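Side-chain contacts in FAD-binding PCMH-type domain-containing protein (Gibberella zeae, PDB 6YJO), which carries covalently linked FAD and probably works as an oxygen-dependent, oligosaccharide-oxidising flavoenzyme: residues 76-81 against 194-199; 83-88 against 493-498; 253-258 against 362-367. One frame throughout, in Å; residues are numbered along the deposited sequence.

Contact 1: residues 76-81 against 194-199. With NAG (2-acetamido-2-deoxy-beta-D-glucopyranose), chain B.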
loop_
_atom_site.group_PDB
_atom_site.type_symbol
_atom_site.label_atom_id
_atom_site.label_comp_id
_atom_site.label_asym_id
_atom_site.label_seq_id
_atom_site.Cartn_x
_atom_site.Cartn_y
_atom_site.Cartn_z
ATOM N N THR A 76 -18.307 15.791 -0.887
ATOM C CA THR A 76 -17.252 16.776 -0.704
ATOM C C THR A 76 -17.150 17.250 0.737
ATOM O O THR A 76 -16.257 18.047 1.046
ATOM C CB THR A 76 -17.463 17.994 -1.620
ATOM O OG1 THR A 76 -18.617 18.728 -1.192
ATOM C CG2 THR A 76 -17.635 17.551 -3.066
ATOM N N THR A 77 -18.035 16.789 1.621
ATOM C CA THR A 77 -17.988 17.126 3.035
ATOM C C THR A 77 -18.132 15.859 3.862
ATOM O O THR A 77 -18.635 14.833 3.393
ATOM C CB THR A 77 -19.094 18.113 3.438
ATOM O OG1 THR A 77 -20.375 17.486 3.288
ATOM C CG2 THR A 77 -19.038 19.372 2.584
ATOM N N VAL A 78 -17.680 15.950 5.113
ATOM C CA VAL A 78 -17.847 14.838 6.044
ATOM C C VAL A 78 -19.320 14.499 6.207
ATOM O O VAL A 78 -19.683 13.330 6.388
ATOM C CB VAL A 78 -17.201 15.179 7.400
ATOM C CG1 VAL A 78 -17.137 13.939 8.279
ATOM C CG2 VAL A 78 -15.815 15.787 7.200
ATOM N N LYS A 79 -20.191 15.508 6.141
ATOM C CA LYS A 79 -21.615 15.272 6.357
ATOM C C LYS A 79 -22.202 14.406 5.249
ATOM O O LYS A 79 -22.996 13.498 5.519
ATOM C CB LYS A 79 -22.352 16.607 6.461
ATOM C CG LYS A 79 -23.539 16.578 7.404
ATOM C CD LYS A 79 -24.855 16.486 6.657
ATOM C CE LYS A 79 -26.020 16.407 7.629
ATOM N NZ LYS A 79 -25.877 15.252 8.558
ATOM N N HIS A 80 -21.819 14.668 3.996
ATOM C CA HIS A 80 -22.241 13.805 2.897
ATOM C C HIS A 80 -21.923 12.347 3.200
ATOM O O HIS A 80 -22.779 11.467 3.049
ATOM C CB HIS A 80 -21.561 14.241 1.596
ATOM C CG HIS A 80 -21.956 15.608 1.130
ATOM N ND1 HIS A 80 -21.062 16.480 0.549
ATOM C CD2 HIS A 80 -23.149 16.249 1.148
ATOM C CE1 HIS A 80 -21.684 17.602 0.235
ATOM N NE2 HIS A 80 -22.951 17.488 0.589
ATOM N N ILE A 81 -20.690 12.072 3.633
ATOM C CA ILE A 81 -20.307 10.705 3.978
ATOM C C ILE A 81 -21.237 10.149 5.050
ATOM O O ILE A 81 -21.777 9.043 4.916
ATOM C CB ILE A 81 -18.836 10.658 4.429
ATOM C CG1 ILE A 81 -17.905 10.973 3.256
ATOM C CG2 ILE A 81 -18.493 9.285 4.990
ATOM C CD1 ILE A 81 -16.754 11.899 3.613
ATOM N N THR A 194 -10.735 11.796 11.332
ATOM C CA THR A 194 -12.187 11.889 11.345
ATOM C C THR A 194 -12.751 10.712 10.556
ATOM O O THR A 194 -12.415 10.529 9.383
ATOM C CB THR A 194 -12.628 13.222 10.737
ATOM O OG1 THR A 194 -11.921 14.300 11.370
ATOM C CG2 THR A 194 -14.124 13.420 10.907
ATOM N N ILE A 195 -13.576 9.895 11.207
ATOM C CA ILE A 195 -14.061 8.650 10.623
ATOM C C ILE A 195 -15.550 8.515 10.902
ATOM O O ILE A 195 -16.034 8.903 11.971
ATOM C CB ILE A 195 -13.282 7.436 11.173
ATOM C CG1 ILE A 195 -13.804 6.139 10.554
ATOM C CG2 ILE A 195 -13.372 7.375 12.697
ATOM C CD1 ILE A 195 -12.948 4.932 10.879
ATOM N N VAL A 196 -16.277 7.968 9.933
ATOM C CA VAL A 196 -17.715 7.746 10.042
ATOM C C VAL A 196 -17.950 6.263 10.290
ATOM O O VAL A 196 -17.652 5.424 9.430
ATOM C CB VAL A 196 -18.451 8.216 8.776
ATOM C CG1 VAL A 196 -19.957 8.010 8.914
ATOM C CG2 VAL A 196 -18.134 9.677 8.492
ATOM N N LEU A 197 -18.490 5.938 11.458
ATOM C CA LEU A 197 -18.791 4.553 11.777
ATOM C C LEU A 197 -20.073 4.108 11.067
ATOM O O LEU A 197 -20.835 4.915 10.525
ATOM C CB LEU A 197 -18.918 4.367 13.288
ATOM C CG LEU A 197 -17.806 5.004 14.121
ATOM C CD1 LEU A 197 -17.973 4.654 15.596
ATOM C CD2 LEU A 197 -16.434 4.578 13.611
ATOM N N THR A 198 -20.310 2.794 11.088
ATOM C CA THR A 198 -21.387 2.216 10.287
ATOM C C THR A 198 -22.742 2.844 10.589
ATOM O O THR A 198 -23.622 2.849 9.719
ATOM C CB THR A 198 -21.458 0.705 10.508
ATOM O OG1 THR A 198 -22.521 0.157 9.717
ATOM C CG2 THR A 198 -21.690 0.381 11.975
ATOM N N ASN A 199 -22.941 3.369 11.797
ATOM C CA ASN A 199 -24.216 3.974 12.161
ATOM C C ASN A 199 -24.298 5.448 11.788
ATOM O O ASN A 199 -25.260 6.119 12.175
ATOM C CB ASN A 199 -24.488 3.795 13.659
ATOM C CG ASN A 199 -23.355 4.298 14.536
ATOM O OD1 ASN A 199 -22.471 5.029 14.087
ATOM N ND2 ASN A 199 -23.385 3.901 15.805
HETATM C C1 NAG B . -22.393 4.274 16.778
HETATM C C2 NAG B . -23.058 4.859 18.019
HETATM C C3 NAG B . -22.012 5.209 19.078
HETATM C C4 NAG B . -21.074 4.038 19.344
HETATM C C5 NAG B . -20.521 3.488 18.033
HETATM C C6 NAG B . -19.708 2.229 18.222
HETATM C C7 NAG B . -25.099 6.223 18.096
HETATM C C8 NAG B . -25.762 7.490 17.641
HETATM N N2 NAG B . -23.844 6.032 17.672
HETATM O O3 NAG B . -22.681 5.574 20.281
HETATM O O4 NAG B . -19.960 4.496 20.102
HETATM O O5 NAG B . -21.595 3.158 17.142
HETATM O O6 NAG B . -20.545 1.083 18.311
HETATM O O7 NAG B . -25.673 5.409 18.813
#

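Contact 2: residues 83-88 against 493-498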
loop_
_atom_site.group_PDB
_atom_site.type_symbol
_atom_site.label_atom_id
_atom_site.label_comp_id
_atom_site.label_asym_id
_atom_site.label_seq_id
_atom_site.Cartn_x
_atom_site.Cartn_y
_atom_site.Cartn_z
ATOM N N ASP A 83 -24.285 11.050 5.904
ATOM C CA ASP A 83 -25.598 10.803 5.320
ATOM C C ASP A 83 -25.551 9.646 4.327
ATOM O O ASP A 83 -26.474 8.826 4.276
ATOM C CB ASP A 83 -26.119 12.071 4.643
ATOM C CG ASP A 83 -26.568 13.124 5.642
ATOM O OD1 ASP A 83 -26.597 12.823 6.857
ATOM O OD2 ASP A 83 -26.891 14.252 5.216
ATOM N N ALA A 84 -24.480 9.556 3.535
ATOM C CA ALA A 84 -24.358 8.455 2.584
ATOM C C ALA A 84 -24.259 7.123 3.311
ATOM O O ALA A 84 -24.849 6.128 2.877
ATOM C CB ALA A 84 -23.138 8.666 1.684
ATOM N N VAL A 85 -23.528 7.089 4.429
ATOM C CA VAL A 85 -23.431 5.866 5.217
ATOM C C VAL A 85 -24.779 5.529 5.841
ATOM O O VAL A 85 -25.135 4.349 5.954
ATOM C CB VAL A 85 -22.318 6.011 6.275
ATOM C CG1 VAL A 85 -22.658 5.250 7.554
ATOM C CG2 VAL A 85 -20.986 5.532 5.703
ATOM N N LYS A 86 -25.551 6.541 6.249
ATOM C CA LYS A 86 -26.888 6.277 6.772
ATOM C C LYS A 86 -27.820 5.774 5.674
ATOM O O LYS A 86 -28.611 4.854 5.902
ATOM C CB LYS A 86 -27.459 7.535 7.428
ATOM C CG LYS A 86 -26.949 7.798 8.835
ATOM C CD LYS A 86 -27.598 9.037 9.436
ATOM C CE LYS A 86 -26.571 9.939 10.105
ATOM N NZ LYS A 86 -27.170 11.219 10.583
ATOM N N CYS A 87 -27.753 6.369 4.478
ATOM C CA CYS A 87 -28.543 5.859 3.364
ATOM C C CYS A 87 -28.129 4.445 2.981
ATOM O O CYS A 87 -28.906 3.738 2.329
ATOM C CB CYS A 87 -28.427 6.777 2.143
ATOM S SG CYS A 87 -29.510 8.231 2.177
ATOM N N GLY A 88 -26.922 4.020 3.359
ATOM C CA GLY A 88 -26.501 2.647 3.156
ATOM C C GLY A 88 -27.147 1.707 4.155
ATOM O O GLY A 88 -27.678 0.657 3.781
ATOM N N ASP A 493 -21.507 -6.100 9.475
ATOM C CA ASP A 493 -20.503 -6.146 8.415
ATOM C C ASP A 493 -20.949 -5.327 7.205
ATOM O O ASP A 493 -20.920 -5.787 6.062
ATOM C CB ASP A 493 -20.185 -7.588 8.018
ATOM C CG ASP A 493 -18.837 -7.718 7.341
ATOM O OD1 ASP A 493 -18.202 -6.677 7.062
ATOM O OD2 ASP A 493 -18.407 -8.863 7.092
ATOM N N MET A 494 -21.367 -4.090 7.474
ATOM C CA MET A 494 -21.698 -3.164 6.395
ATOM C C MET A 494 -20.476 -2.873 5.528
ATOM O O MET A 494 -20.535 -2.970 4.297
ATOM C CB MET A 494 -22.266 -1.874 6.987
ATOM C CG MET A 494 -22.080 -0.644 6.123
ATOM S SD MET A 494 -23.199 0.673 6.620
ATOM C CE MET A 494 -22.342 2.099 5.973
ATOM N N PHE A 495 -19.359 -2.514 6.155
ATOM C CA PHE A 495 -18.128 -2.205 5.427
ATOM C C PHE A 495 -17.459 -3.525 5.078
ATOM O O PHE A 495 -16.583 -4.019 5.788
ATOM C CB PHE A 495 -17.222 -1.302 6.254
ATOM C CG PHE A 495 -17.904 -0.059 6.736
ATOM C CD1 PHE A 495 -18.383 0.874 5.833
ATOM C CD2 PHE A 495 -18.069 0.176 8.093
ATOM C CE1 PHE A 495 -19.013 2.017 6.271
ATOM C CE2 PHE A 495 -18.698 1.318 8.537
ATOM C CZ PHE A 495 -19.169 2.242 7.624
ATOM N N TRP A 496 -17.881 -4.100 3.960
ATOM C CA TRP A 496 -17.511 -5.451 3.575
ATOM C C TRP A 496 -16.573 -5.418 2.377
ATOM O O TRP A 496 -16.702 -4.560 1.499
ATOM C CB TRP A 496 -18.760 -6.269 3.238
ATOM C CG TRP A 496 -18.490 -7.717 2.990
ATOM C CD1 TRP A 496 -18.572 -8.732 3.896
ATOM C CD2 TRP A 496 -18.098 -8.315 1.751
ATOM N NE1 TRP A 496 -18.255 -9.927 3.299
ATOM C CE2 TRP A 496 -17.958 -9.696 1.981
ATOM C CE3 TRP A 496 -17.849 -7.815 0.469
ATOM C CZ2 TRP A 496 -17.581 -10.585 0.977
ATOM C CZ3 TRP A 496 -17.476 -8.697 -0.526
ATOM C CH2 TRP A 496 -17.345 -10.068 -0.267
ATOM N N ASN A 497 -15.624 -6.345 2.358
ATOM C CA ASN A 497 -14.830 -6.624 1.171
ATOM C C ASN A 497 -14.361 -8.068 1.251
ATOM O O ASN A 497 -14.355 -8.665 2.334
ATOM C CB ASN A 497 -13.637 -5.665 1.035
ATOM C CG ASN A 497 -12.613 -5.840 2.133
ATOM O OD1 ASN A 497 -11.753 -6.718 2.057
ATOM N ND2 ASN A 497 -12.690 -4.995 3.159
ATOM N N PRO A 498 -13.979 -8.664 0.118
ATOM C CA PRO A 498 -13.618 -10.093 0.126
ATOM C C PRO A 498 -12.628 -10.493 1.209
ATOM O O PRO A 498 -12.807 -11.546 1.834
ATOM C CB PRO A 498 -13.040 -10.296 -1.278
ATOM C CG PRO A 498 -13.795 -9.324 -2.116
ATOM C CD PRO A 498 -14.010 -8.114 -1.247
#

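Contact 3: residues 253-258 against 362-367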
loop_
_atom_site.group_PDB
_atom_site.type_symbol
_atom_site.label_atom_id
_atom_site.label_comp_id
_atom_site.label_asym_id
_atom_site.label_seq_id
_atom_site.Cartn_x
_atom_site.Cartn_y
_atom_site.Cartn_z
ATOM N N ASN A 253 23.227 -19.103 -9.919
ATOM C CA ASN A 253 24.108 -19.193 -8.762
ATOM C C ASN A 253 24.668 -17.841 -8.341
ATOM O O ASN A 253 25.004 -17.671 -7.165
ATOM C CB ASN A 253 25.254 -20.168 -9.035
ATOM C CG ASN A 253 26.265 -20.189 -7.915
ATOM O OD1 ASN A 253 26.009 -20.734 -6.842
ATOM N ND2 ASN A 253 27.423 -19.587 -8.155
ATOM N N GLU A 254 24.787 -16.881 -9.265
ATOM C CA GLU A 254 25.095 -15.513 -8.868
ATOM C C GLU A 254 23.920 -14.836 -8.181
ATOM O O GLU A 254 24.118 -13.803 -7.533
ATOM C CB GLU A 254 25.515 -14.673 -10.077
ATOM C CG GLU A 254 26.963 -14.853 -10.487
ATOM C CD GLU A 254 27.342 -13.976 -11.661
ATOM O OE1 GLU A 254 26.430 -13.508 -12.374
ATOM O OE2 GLU A 254 28.554 -13.753 -11.868
ATOM N N ALA A 255 22.711 -15.385 -8.315
ATOM C CA ALA A 255 21.544 -14.855 -7.627
ATOM C C ALA A 255 21.363 -15.443 -6.233
ATOM O O ALA A 255 20.871 -14.743 -5.343
ATOM C CB ALA A 255 20.282 -15.108 -8.456
ATOM N N VAL A 256 21.743 -16.706 -6.004
ATOM C CA VAL A 256 21.702 -17.230 -4.639
ATOM C C VAL A 256 22.700 -16.476 -3.771
ATOM O O VAL A 256 22.437 -16.210 -2.595
ATOM C CB VAL A 256 21.952 -18.757 -4.599
ATOM C CG1 VAL A 256 21.293 -19.471 -5.773
ATOM C CG2 VAL A 256 23.446 -19.102 -4.504
ATOM N N GLU A 257 23.847 -16.099 -4.345
ATOM C CA GLU A 257 24.839 -15.326 -3.604
ATOM C C GLU A 257 24.397 -13.877 -3.455
ATOM O O GLU A 257 24.380 -13.332 -2.345
ATOM C CB GLU A 257 26.195 -15.404 -4.307
ATOM C CG GLU A 257 27.254 -16.187 -3.550
ATOM C CD GLU A 257 26.811 -17.599 -3.210
ATOM O OE1 GLU A 257 26.677 -17.904 -2.006
ATOM O OE2 GLU A 257 26.589 -18.397 -4.145
ATOM N N GLY A 258 24.026 -13.238 -4.565
ATOM C CA GLY A 258 23.687 -11.825 -4.517
ATOM C C GLY A 258 22.546 -11.523 -3.565
ATOM O O GLY A 258 22.572 -10.518 -2.850
ATOM N N SER A 362 15.983 -22.338 -3.637
ATOM C CA SER A 362 14.718 -22.796 -4.208
ATOM C C SER A 362 14.052 -21.695 -5.023
ATOM O O SER A 362 13.478 -21.964 -6.084
ATOM C CB SER A 362 13.785 -23.280 -3.096
ATOM O OG SER A 362 12.510 -23.621 -3.617
ATOM N N PHE A 363 14.116 -20.450 -4.543
ATOM C CA PHE A 363 13.543 -19.337 -5.293
ATOM C C PHE A 363 14.268 -19.142 -6.618
ATOM O O PHE A 363 13.634 -18.974 -7.663
ATOM C CB PHE A 363 13.602 -18.059 -4.454
ATOM C CG PHE A 363 13.305 -16.802 -5.230
ATOM C CD1 PHE A 363 12.079 -16.627 -5.849
ATOM C CD2 PHE A 363 14.251 -15.795 -5.335
ATOM C CE1 PHE A 363 11.804 -15.475 -6.563
ATOM C CE2 PHE A 363 13.983 -14.639 -6.047
ATOM C CZ PHE A 363 12.755 -14.479 -6.663
ATOM N N ALA A 364 15.601 -19.199 -6.597
ATOM C CA ALA A 364 16.387 -18.916 -7.794
ATOM C C ALA A 364 16.328 -20.065 -8.792
ATOM O O ALA A 364 16.481 -19.840 -9.996
ATOM C CB ALA A 364 17.838 -18.617 -7.406
ATOM N N ARG A 365 16.122 -21.297 -8.316
ATOM C CA ARG A 365 15.933 -22.431 -9.219
ATOM C C ARG A 365 14.599 -22.323 -9.944
ATOM O O ARG A 365 14.513 -22.580 -11.149
ATOM C CB ARG A 365 16.012 -23.745 -8.433
ATOM C CG ARG A 365 15.939 -25.021 -9.271
ATOM C CD ARG A 365 16.355 -26.227 -8.430
ATOM N NE ARG A 365 16.555 -27.444 -9.213
ATOM C CZ ARG A 365 17.175 -28.532 -8.760
ATOM N NH1 ARG A 365 17.667 -28.563 -7.527
ATOM N NH2 ARG A 365 17.308 -29.594 -9.544
ATOM N N THR A 366 13.550 -21.937 -9.217
ATOM C CA THR A 366 12.217 -21.827 -9.791
ATOM C C THR A 366 12.106 -20.626 -10.726
ATOM O O THR A 366 11.387 -20.687 -11.727
ATOM C CB THR A 366 11.197 -21.734 -8.653
ATOM O OG1 THR A 366 11.656 -22.523 -7.545
ATOM C CG2 THR A 366 9.836 -22.248 -9.093
ATOM N N LEU A 367 12.828 -19.543 -10.431
ATOM C CA LEU A 367 12.765 -18.335 -11.248
ATOM C C LEU A 367 13.580 -18.489 -12.526
ATOM O O LEU A 367 13.081 -18.222 -13.623
ATOM C CB LEU A 367 13.268 -17.140 -10.441
ATOM C CG LEU A 367 12.932 -15.757 -10.995
ATOM C CD1 LEU A 367 11.451 -15.455 -10.802
ATOM C CD2 LEU A 367 13.806 -14.697 -10.338
#

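Contact 1: residues 76-81 against 194-199
V78 and I81, one turn apart at the start of helix 78-90, press their methyl groups onto T194 and V196 of strand 190-196. The approach to this patch begins with T76 and T77, which stay clear of the strand and deal with the helix end instead. T77 is the N-cap: its OG1 accepts the amide N of H80 at 3.2 Å, nearly straight at 167°. H80 answers with its ring, where ND1 takes the backbone N of T77, also at 3.2 Å, but through a more bent bond. That exchange is a capping box. The N of T76 reaches the same ND1, so two backbone amides hold the imidazole, both tilted from its plane. V78 comes next. With CG1 anti to the backbone N (chi1 -169°), that methyl meets T194 CG2 at 4.0 Å, the two side chains crossing at about a right angle. K79 turns outward to a salt bridge with D83. I81 closes the patch from deeper in, its CG2 packing on V196 CG2 at 3.5 Å, the tightest touch between the segments. I226 and A228 of strand 226-236 also touch I81, and A228 touches V78 as well, widening the apolar patch. Past V196 the second segment runs away from helix 78-90, and N199 ND2 is bonded to C1 of an N-acetylglucosamine, while L197 CD1 lies 3.7 Å from the sugar's C5. T201 holds N199 OD1 through its amide and the sugar through its hydroxyl, as the N-x-T glycosylation sequon places it. The whole is a capped helix lying on an antiparallel sheet, within the PCMH-type FAD-binding domain.

Contact 2: residues 83-88 against 493-498
The terminal methyl of M494 is lodged against V85, on the side of helix 78-90 turned toward segment 493-498. This is the tight part of the contact: M494 CE sits 3.5 Å from V85 CG1 and 3.7 Å from V85 CG2, tucked against the fork of the valine, and it also comes within 3.6 Å of the carbonyl oxygen V85 O. The reach comes from an extended methionine, with CG anti to the backbone N (chi1 154°) and the chain straight beyond it, so that CE projects well ahead of its own backbone. F495 is a looser neighbour. V85 CG2 approaches CE1 of the phenylalanine at 4.1 Å, near the plane of the ring and at its edge, the two side chains crossing at about a right angle. One face of that ring is taken by the methionine itself, M494 CG lying 4.0 Å above the plane and toward the rim. The backbone behind them is bent by an inverse gamma turn centred on F495, and the carboxylate of D490 steadies it, one oxygen accepting from the N of M494 and the other from that of F495. Away from this apolar knot the character changes. K86 points off the far side of the helix, exposed, and W496, partly exposed and well away from the helix, makes a cation-pi contact with R94. The buried side is closed by the surrounding fold. I226 of strand 226-236 touches both V85 and F495, and I118 of strand 116-119 lies against A84 and V85. On another flank of helix 78-90, L39 of helix 32-41 packs on A84 and C87, and the disulfide between C87 and C38 ties those two helices together.

Contact 3: residues 253-258 against 362-367
A364 carries its helix's side of this contact: its CB meets V256 CG1 at 3.9 Å and, more loosely, A255 CB at 4.4 Å. The CB of A364 points toward the other helix and is touched by two consecutive residues there. V256 does not aim its CB at the partner; it reaches across with one branch, CG1 being anti to the carbonyl carbon (chi1 -38°, rotated some way from the staggered value). Small side chains make this a close meeting, the CA atoms of V256 and A364 being 6.4 Å apart. Everything in the first shell is apolar and buried. Around it, helix 357-371 supplies further cover: F368 lies on A255, while R357 and K361 touch V256. R357 also forms a salt bridge with E257, adding a charged clasp between the same two helices beside the apolar contact. Farther out, the helix that carries A364 is positioned from its other faces. F363 makes an edge-to-face contact with W419 and touches L259 of helix 252-268, so it spans from the sheet to the partner helix. L367 settles on W380 and I382 of strand 380-386, and S362 OG is hydrogen-bonded to the backbone oxygen of S444 in helix 431-446. Helices 252-268 and 357-371, meeting through alanine and valine, with F363 and L367 running down to strands of a seven-stranded antiparallel sheet, fit the helix-covered sheet of the substrate domain in berberine-bridge-enzyme-like flavoproteins.

Contacts 1 and 2 share helix 78-90 and abut each other: T198 of contact 1 packs on M494 and F495 of contact 2. The first is partly buried and mixes methyl packing with a polar helix cap and a nearby glycan; the second is wholly buried and brings the late segment 493-498 back to the FAD-binding domain with a methionine and an aromatic ring. Contact 3 lies on the opposite side of the chain's centre, its own centre about 50 Å from that of contact 1 and 46 Å from that of contact 2. Although buried too, it joins two helices through much smaller side chains, away from the annotated FAD sites.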